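Local structure of aminotransferase class I and II (Streptococcus suis 89/1591, 3OP7) at residues A25-S30 and V306-V311; V97-I102 and K123-E128; I182-G187 and E209-G214. The protein probably transfers amino groups between amino acids and 2-oxo acids, using pyridoxal phosphate bound to a lysine as a Schiff base. All blocks are in the same frame, centred on the assembly; numbering follows the deposited sequence. Where two conformers were deposited one is given.

Interaction 1: A25-S30 and V306-V311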
loop_
_atom_site.group_PDB
_atom_site.type_symbol
_atom_site.label_atom_id
_atom_site.label_comp_id
_atom_site.label_asym_id
_atom_site.label_seq_id
_atom_site.Cartn_x
_atom_site.Cartn_y
_atom_site.Cartn_z
ATOM N N ALA A 25 17.433 -0.882 16.915
ATOM C CA ALA A 25 17.322 -1.537 15.613
ATOM C C ALA A 25 16.595 -0.668 14.604
ATOM O O ALA A 25 16.828 -0.811 13.410
ATOM C CB ALA A 25 16.591 -2.879 15.743
ATOM N N GLY A 26 15.643 0.156 15.049
ATOM C CA GLY A 26 14.930 1.060 14.110
ATOM C C GLY A 26 15.912 2.075 13.540
ATOM O O GLY A 26 16.779 2.572 14.264
ATOM N N VAL A 27 15.738 2.424 12.272
ATOM C CA VAL A 27 16.627 3.350 11.565
ATOM C C VAL A 27 15.894 4.638 11.137
ATOM O O VAL A 27 16.258 5.290 10.148
ATOM C CB VAL A 27 17.288 2.661 10.349
ATOM C CG1 VAL A 27 18.402 1.709 10.818
ATOM C CG2 VAL A 27 16.229 1.948 9.476
ATOM N N SER A 28 14.918 5.039 11.956
ATOM C CA SER A 28 14.270 6.312 11.773
ATOM C C SER A 28 14.817 7.327 12.793
ATOM O O SER A 28 15.792 7.052 13.521
ATOM C CB SER A 28 12.743 6.151 11.885
ATOM O OG SER A 28 12.137 7.243 11.215
ATOM N N ILE A 29 14.243 8.521 12.790
ATOM C CA ILE A 29 14.642 9.578 13.757
ATOM C C ILE A 29 13.421 9.773 14.654
ATOM O O ILE A 29 12.316 9.939 14.088
ATOM C CB ILE A 29 14.973 10.894 13.047
ATOM C CG1 ILE A 29 16.144 10.706 12.042
ATOM C CG2 ILE A 29 15.283 11.996 14.130
ATOM C CD1 ILE A 29 16.459 11.946 11.113
ATOM N N SER A 30 13.590 9.737 15.972
ATOM C CA SER A 30 12.525 9.889 16.990
ATOM C C SER A 30 11.284 10.563 16.430
ATOM O O SER A 30 11.298 11.737 16.081
ATOM C CB SER A 30 12.997 10.698 18.180
ATOM O OG SER A 30 14.100 10.049 18.805
ATOM N N VAL A 306 23.138 10.337 8.489
ATOM C CA VAL A 306 21.797 9.786 8.371
ATOM C C VAL A 306 21.623 8.742 9.465
ATOM O O VAL A 306 22.594 8.209 9.991
ATOM C CB VAL A 306 21.518 9.184 6.943
ATOM C CG1 VAL A 306 21.631 10.285 5.850
ATOM C CG2 VAL A 306 22.459 8.038 6.614
ATOM N N SER A 307 20.385 8.396 9.753
ATOM C CA SER A 307 20.022 7.580 10.930
ATOM C C SER A 307 20.208 6.053 10.780
ATOM O O SER A 307 19.463 5.277 11.422
ATOM C CB SER A 307 18.529 7.882 11.293
ATOM O OG SER A 307 17.591 7.578 10.244
ATOM N N THR A 308 21.121 5.590 9.907
ATOM C CA THR A 308 21.453 4.162 9.880
ATOM C C THR A 308 22.967 4.028 9.883
ATOM O O THR A 308 23.696 4.902 9.407
ATOM C CB THR A 308 20.807 3.382 8.720
ATOM O OG1 THR A 308 21.158 1.971 8.798
ATOM C CG2 THR A 308 21.199 3.973 7.349
ATOM N N SER A 309 23.454 2.978 10.529
ATOM C CA SER A 309 24.875 2.678 10.503
ATOM C C SER A 309 25.085 1.171 10.488
ATOM O O SER A 309 24.187 0.383 10.818
ATOM C CB SER A 309 25.651 3.294 11.707
ATOM O OG SER A 309 25.261 2.691 12.931
ATOM N N PHE A 310 26.291 0.771 10.100
ATOM C CA PHE A 310 26.592 -0.654 9.860
ATOM C C PHE A 310 27.946 -0.854 10.491
ATOM O O PHE A 310 28.960 -0.430 9.945
ATOM C CB PHE A 310 26.599 -0.973 8.379
ATOM C CG PHE A 310 26.280 -2.416 8.027
ATOM C CD1 PHE A 310 25.235 -3.091 8.611
ATOM C CD2 PHE A 310 27.045 -3.081 7.080
ATOM C CE1 PHE A 310 24.919 -4.407 8.236
ATOM C CE2 PHE A 310 26.771 -4.385 6.725
ATOM C CZ PHE A 310 25.681 -5.045 7.284
ATOM N N VAL A 311 27.932 -1.514 11.641
ATOM C CA VAL A 311 29.080 -1.543 12.511
ATOM C C VAL A 311 29.725 -2.921 12.409
ATOM O O VAL A 311 29.051 -3.962 12.387
ATOM C CB VAL A 311 28.627 -1.240 13.956
ATOM C CG1 VAL A 311 29.746 -1.320 14.919
ATOM C CG2 VAL A 311 27.968 0.130 14.024
HETATM O O HOH W 1 18.011 5.514 14.085
#
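Ser307 and Thr308 meet Val27 and its neighbours where the loop after strand 22-23 packs near the start of a strand of the small domain of a fold type I aminotransferase. That strand, 309-313, belongs to a four-stranded antiparallel sheet and pairs through its backbone with strand 345-348. Ser307 makes the polar contact. With chi1 at 60°, OG lies between the backbone N and the carbonyl carbon. Ser307 OG donates to Val27 O at 2.6 Å. The hydroxyl sits above the carbonyl plane, 53° out of it. Val27 O is also bonded to Tyr196 OH, so two hydroxyls grip this buried oxygen. Ser307 CB packs 3.8 Å from CG1 of Ile29, a side chain that also touches helix 270-294. Water 1 lies 2.8 Å from Ser28 O and 3.0 Å from Ser307 O. It is within donating distance of both, though it has more acceptors in reach than protons. Val27 CA makes a weak, bent CA-H...O contact with Ser307 O at 3.4 Å, the angle at the hydrogen being only 121°. Thr308 comes next and lies side by side with Val27, the two side chains pointing the same way. Val27 CG1 is 3.6 Å from Thr308 CB. The same methyl is 3.4 Å from Thr308 OG1, whose hydroxyl is taken by Pro166 O.

Interaction 2: V97-I102 and K123-E128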
loop_
_atom_site.group_PDB
_atom_site.type_symbol
_atom_site.label_atom_id
_atom_site.label_comp_id
_atom_site.label_asym_id
_atom_site.label_seq_id
_atom_site.Cartn_x
_atom_site.Cartn_y
_atom_site.Cartn_z
ATOM N N VAL A 97 6.667 1.950 -8.679
ATOM C CA VAL A 97 7.648 2.130 -9.778
ATOM C C VAL A 97 7.975 0.767 -10.419
ATOM O O VAL A 97 7.841 0.569 -11.648
ATOM C CB VAL A 97 8.927 2.825 -9.327
ATOM C CG1 VAL A 97 10.041 2.830 -10.466
ATOM C CG2 VAL A 97 8.588 4.263 -8.918
ATOM N N LEU A 98 8.368 -0.191 -9.580
ATOM C CA LEU A 98 8.835 -1.478 -10.078
ATOM C C LEU A 98 7.716 -2.281 -10.697
ATOM O O LEU A 98 7.840 -2.859 -11.778
ATOM C CB LEU A 98 9.553 -2.222 -8.928
ATOM C CG LEU A 98 10.811 -1.491 -8.421
ATOM C CD1 LEU A 98 11.201 -1.975 -7.025
ATOM C CD2 LEU A 98 11.969 -1.691 -9.411
ATOM N N TYR A 99 6.588 -2.303 -10.029
ATOM C CA TYR A 99 5.485 -3.085 -10.530
ATOM C C TYR A 99 4.967 -2.529 -11.876
ATOM O O TYR A 99 4.572 -3.302 -12.776
ATOM C CB TYR A 99 4.409 -3.137 -9.468
ATOM C CG TYR A 99 3.445 -4.277 -9.524
ATOM C CD1 TYR A 99 3.750 -5.469 -10.154
ATOM C CD2 TYR A 99 2.201 -4.158 -8.966
ATOM C CE1 TYR A 99 2.825 -6.515 -10.225
ATOM C CE2 TYR A 99 1.285 -5.209 -9.020
ATOM C CZ TYR A 99 1.610 -6.378 -9.639
ATOM O OH TYR A 99 0.664 -7.392 -9.709
ATOM N N SER A 100 4.972 -1.210 -12.031
ATOM C CA SER A 100 4.464 -0.554 -13.231
ATOM C C SER A 100 5.420 -0.776 -14.405
ATOM O O SER A 100 4.971 -1.013 -15.554
ATOM C CB SER A 100 4.310 0.959 -12.985
ATOM O OG SER A 100 3.255 1.225 -12.084
ATOM N N LEU A 101 6.721 -0.668 -14.142
ATOM C CA LEU A 101 7.690 -0.554 -15.218
ATOM C C LEU A 101 8.438 -1.818 -15.583
ATOM O O LEU A 101 8.944 -1.913 -16.701
ATOM C CB LEU A 101 8.701 0.583 -14.930
ATOM C CG LEU A 101 8.057 1.961 -14.780
ATOM C CD1 LEU A 101 9.155 2.950 -14.348
ATOM C CD2 LEU A 101 7.331 2.422 -16.061
ATOM N N ILE A 102 8.552 -2.762 -14.667
ATOM C CA ILE A 102 9.413 -3.907 -14.893
ATOM C C ILE A 102 8.613 -5.035 -15.518
ATOM O O ILE A 102 7.552 -5.423 -15.007
ATOM C CB ILE A 102 10.111 -4.359 -13.600
ATOM C CG1 ILE A 102 11.060 -3.274 -13.098
ATOM C CG2 ILE A 102 10.906 -5.674 -13.809
ATOM C CD1 ILE A 102 12.064 -2.717 -14.142
ATOM N N LYS A 123 12.982 -9.244 -9.298
ATOM C CA LYS A 123 13.118 -10.703 -9.477
ATOM C C LYS A 123 11.758 -11.362 -9.529
ATOM O O LYS A 123 11.489 -12.200 -10.403
ATOM C CB LYS A 123 13.878 -11.339 -8.306
ATOM C CG LYS A 123 15.361 -11.330 -8.388
ATOM C CD LYS A 123 15.880 -12.595 -7.661
ATOM C CE LYS A 123 17.373 -12.845 -7.864
ATOM N NZ LYS A 123 17.801 -14.072 -7.097
ATOM N N SER A 124 10.874 -10.966 -8.615
ATOM C CA SER A 124 9.557 -11.568 -8.532
ATOM C C SER A 124 8.742 -11.309 -9.761
ATOM O O SER A 124 7.806 -12.058 -10.051
ATOM C CB SER A 124 8.785 -11.066 -7.295
ATOM O OG SER A 124 8.344 -9.705 -7.454
ATOM N N LEU A 125 9.085 -10.271 -10.521
ATOM C CA LEU A 125 8.315 -9.948 -11.719
ATOM C C LEU A 125 8.879 -10.587 -12.987
ATOM O O LEU A 125 8.386 -10.381 -14.111
ATOM C CB LEU A 125 8.183 -8.420 -11.854
ATOM C CG LEU A 125 7.490 -7.742 -10.685
ATOM C CD1 LEU A 125 7.525 -6.229 -10.788
ATOM C CD2 LEU A 125 6.050 -8.243 -10.575
ATOM N N GLY A 126 9.897 -11.410 -12.812
ATOM C CA GLY A 126 10.519 -12.104 -13.922
ATOM C C GLY A 126 11.729 -11.376 -14.525
ATOM O O GLY A 126 12.237 -11.807 -15.578
ATOM N N ALA A 127 12.219 -10.318 -13.862
ATOM C CA ALA A 127 13.422 -9.619 -14.325
ATOM C C ALA A 127 14.683 -10.441 -14.068
ATOM O O ALA A 127 14.791 -11.203 -13.107
ATOM C CB ALA A 127 13.577 -8.213 -13.624
ATOM N N GLU A 128 15.665 -10.229 -14.916
ATOM C CA GLU A 128 16.982 -10.760 -14.665
ATOM C C GLU A 128 17.756 -9.695 -13.897
ATOM O O GLU A 128 18.017 -8.623 -14.438
ATOM C CB GLU A 128 17.662 -11.079 -15.998
ATOM C CG GLU A 128 18.958 -11.742 -15.762
ATOM C CD GLU A 128 19.672 -12.211 -17.035
ATOM O OE1 GLU A 128 19.123 -12.145 -18.164
ATOM O OE2 GLU A 128 20.826 -12.635 -16.862
#
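Ile102 and Leu125 bring the two backbones closest, with their CA atoms 6.9 Å apart. Each segment is the end of a helix in the large domain. Ile102 leaves helical geometry just after helix 89-101, although its N still bonds to Leu98 O. Helix 117-124 closes in a Schellman motif at Gly126, which has a positive phi of 93°. From there the chain runs into strand 128-135. Helix 117-124 is the crossover helix of a beta-alpha-beta unit whose parallel strands, 107-112 and 128-135, are neighbours in the main sheet.

Leu125 is the central side chain, and its two methyls have different partners. Leu125 CD1 lies 3.5 Å from Leu98 O, and also touches Tyr99 CA. Leu125 CD2 comes obliquely at the ring, 3.6 Å from Tyr99 CD1, with Tyr99 CE1 next at 3.7 Å. Tyr99 CG is anti to the backbone N (chi1 -157°), and from there the ring extends to Leu125. The two side chains cross at about a right angle. Ile102 CB faces Leu125 CD1 at 4.3 Å. Ile102 CG2 touches Ala127 CB at 3.7 Å.

The contact borders the dimer interface. Tyr99 OH bonds to Ser124 OG of the second subunit, and the reciprocal bond also forms. Ile121 and Ser124 of the second subunit pack on Tyr99 and Leu125, respectively.

No directional polar bond joins the segments, so methyl and ring contacts hold them. Leu98 O, beside Leu125 CD1, has its bond from Ile102 N. Tyr99 serves both the packing, through its ring, and the interface, through its hydroxyl.

Interaction 3: I182-G187 and E209-G214. With EDO (1,2-ethanediol), chain K.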
loop_
_atom_site.group_PDB
_atom_site.type_symbol
_atom_site.label_atom_id
_atom_site.label_comp_id
_atom_site.label_asym_id
_atom_site.label_seq_id
_atom_site.Cartn_x
_atom_site.Cartn_y
_atom_site.Cartn_z
ATOM N N ILE A 182 26.768 6.520 -17.509
ATOM C CA ILE A 182 26.701 5.102 -17.850
ATOM C C ILE A 182 25.264 4.673 -18.222
ATOM O O ILE A 182 25.042 4.052 -19.298
ATOM C CB ILE A 182 27.217 4.204 -16.712
ATOM C CG1 ILE A 182 28.697 4.458 -16.420
ATOM C CG2 ILE A 182 26.983 2.734 -17.067
ATOM C CD1 ILE A 182 29.144 3.848 -15.036
ATOM N N ALA A 183 24.272 5.045 -17.388
ATOM C CA ALA A 183 22.871 4.749 -17.636
ATOM C C ALA A 183 22.396 5.358 -18.955
ATOM O O ALA A 183 21.667 4.719 -19.713
ATOM C CB ALA A 183 21.942 5.247 -16.467
ATOM N N SER A 184 22.868 6.571 -19.245
ATOM C CA SER A 184 22.481 7.260 -20.474
ATOM C C SER A 184 22.935 6.579 -21.736
ATOM O O SER A 184 22.338 6.805 -22.770
ATOM C CB SER A 184 23.047 8.689 -20.507
ATOM O OG SER A 184 22.437 9.386 -19.472
ATOM N N GLU A 185 24.011 5.782 -21.693
ATOM C CA GLU A 185 24.424 5.052 -22.884
ATOM C C GLU A 185 23.330 4.148 -23.458
ATOM O O GLU A 185 23.320 3.885 -24.679
ATOM C CB GLU A 185 25.671 4.187 -22.644
ATOM C CG GLU A 185 26.983 4.898 -22.601
ATOM C CD GLU A 185 27.327 5.615 -23.900
ATOM O OE1 GLU A 185 27.784 4.995 -24.901
ATOM O OE2 GLU A 185 27.132 6.837 -23.905
ATOM N N VAL A 186 22.447 3.653 -22.586
ATOM C CA VAL A 186 21.395 2.729 -22.981
ATOM C C VAL A 186 19.989 3.226 -22.687
ATOM O O VAL A 186 19.003 2.532 -23.016
ATOM C CB VAL A 186 21.590 1.332 -22.340
ATOM C CG1 VAL A 186 22.991 0.808 -22.606
ATOM C CG2 VAL A 186 21.357 1.382 -20.882
ATOM N N GLY A 187 19.847 4.434 -22.129
ATOM C CA GLY A 187 18.515 4.936 -21.792
ATOM C C GLY A 187 17.888 4.199 -20.595
ATOM O O GLY A 187 16.654 4.117 -20.467
ATOM N N GLU A 209 17.412 15.436 -10.318
ATOM C CA GLU A 209 18.108 16.702 -10.577
ATOM C C GLU A 209 19.338 16.530 -11.482
ATOM O O GLU A 209 19.911 17.539 -11.969
ATOM C CB GLU A 209 18.502 17.367 -9.240
ATOM C CG GLU A 209 17.287 17.813 -8.412
ATOM C CD GLU A 209 17.609 18.250 -6.999
ATOM O OE1 GLU A 209 18.452 17.643 -6.291
ATOM O OE2 GLU A 209 16.942 19.201 -6.549
ATOM N N VAL A 210 19.767 15.285 -11.679
ATOM C CA VAL A 210 20.895 15.007 -12.555
ATOM C C VAL A 210 20.569 14.158 -13.776
ATOM O O VAL A 210 21.451 13.971 -14.623
ATOM C CB VAL A 210 22.085 14.383 -11.782
ATOM C CG1 VAL A 210 22.705 15.396 -10.786
ATOM C CG2 VAL A 210 21.710 13.114 -11.078
ATOM N N TYR A 211 19.341 13.660 -13.875
ATOM C CA TYR A 211 18.946 12.746 -14.967
ATOM C C TYR A 211 17.470 12.816 -15.248
ATOM O O TYR A 211 16.648 12.590 -14.346
ATOM C CB TYR A 211 19.321 11.318 -14.570
ATOM C CG TYR A 211 19.243 10.240 -15.642
ATOM C CD1 TYR A 211 19.555 10.507 -16.982
ATOM C CD2 TYR A 211 18.966 8.943 -15.289
ATOM C CE1 TYR A 211 19.549 9.497 -17.949
ATOM C CE2 TYR A 211 18.916 7.928 -16.231
ATOM C CZ TYR A 211 19.222 8.213 -17.569
ATOM O OH TYR A 211 19.202 7.227 -18.495
ATOM N N ASP A 212 17.119 13.057 -16.515
ATOM C CA ASP A 212 15.712 13.070 -16.974
ATOM C C ASP A 212 15.020 11.759 -16.727
ATOM O O ASP A 212 13.796 11.706 -16.510
ATOM C CB ASP A 212 15.580 13.320 -18.486
ATOM C CG ASP A 212 14.112 13.549 -18.918
ATOM O OD1 ASP A 212 13.623 14.669 -18.629
ATOM O OD2 ASP A 212 13.446 12.637 -19.533
ATOM N N LYS A 213 15.767 10.668 -16.822
ATOM C CA LYS A 213 15.181 9.327 -16.556
ATOM C C LYS A 213 15.505 8.822 -15.122
ATOM O O LYS A 213 15.481 7.617 -14.845
ATOM C CB LYS A 213 15.665 8.337 -17.625
ATOM C CG LYS A 213 14.848 8.366 -18.896
ATOM C CD LYS A 213 15.488 7.469 -20.000
ATOM C CE LYS A 213 14.395 6.674 -20.712
ATOM N NZ LYS A 213 14.871 5.995 -21.974
ATOM N N GLY A 214 15.783 9.763 -14.216
ATOM C CA GLY A 214 15.923 9.473 -12.805
ATOM C C GLY A 214 14.527 9.474 -12.192
ATOM O O GLY A 214 13.742 10.380 -12.490
HETATM C C1 EDO K . 20.007 20.973 -7.282
HETATM O O1 EDO K . 20.439 20.815 -8.644
HETATM C C2 EDO K . 20.856 20.102 -6.357
HETATM O O2 EDO K . 20.147 19.592 -5.212
#
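Tyr211 and Lys213 belong to a type I beta turn at the start of strand 214-219, in the mixed main sheet of the large domain. Tyr211 packs on Ala183 and Ser184 at the C-terminal end of helix 173-184, and Lys213 meets Gly187 in the loop that follows. That loop leads into strand 189-193, which runs parallel to 214-219 as its neighbour. The contact therefore joins the entrances of two adjacent strands. Strand 214-219 leads on towards Lys222, which carries the pyridoxal phosphate.

The turn from Tyr211 to Gly214 is closed by Gly214 N bonding to Tyr211 O. It also puts the backbone N of Lys213 over the centre of the Tyr211 ring, 3.7 Å above its plane. Tyr211 CG is anti to the backbone N (chi1 -169°), and the ring reaches the helix end. Ser184 OG approaches it obliquely and lies 3.3 Å from Tyr211 CE1. This hydroxyl bonds to Val180 O one turn back in its own helix. Ala183 CB also comes obliquely, 4.0 Å from Tyr211 CE2. The phenol oxygen finds its polar partner just beyond Gly187, in a bond to Ala188 O. Val180 and Ile190 also touch the ring.

Glu209, at the far end of its segment, takes no part in the packing. Its OE1 accepts a bond from O2 of an ethanediol, probably a crystallisation additive.

The contact lies at the surface, and a crystal neighbour touches Ser184, Gly187 and Lys213. Gly187 has positive phi. The Lys213 chain is extended at chi2 and bends at chi3. Lys213 CE comes 3.4 Å from Gly187 O. Lys213 NZ donates to Gly187 O at 3.0 Å, and lies tilted 16° from the carbonyl plane.

In the fold
From the N terminus, the loop after strand 22-23 supplies 25-30, but interaction 1 closes only at 306-311, after the main sheet is complete. Its long loop encloses both other contacts. Within it, interaction 2 opens at 97-102 and closes at 123-128, and interaction 3 then runs from 182-187 to 209-214. These two short loops follow in series and do not cross. Interaction 1 ties the N-terminal loop to the four-stranded antiparallel sheet. Interactions 2 and 3 join helix ends and strand entrances around the mixed sheet, interaction 2 beside the second subunit. Their nearest atoms are about 8 Å apart, whereas interaction 1 stays about 15 Å or more from either.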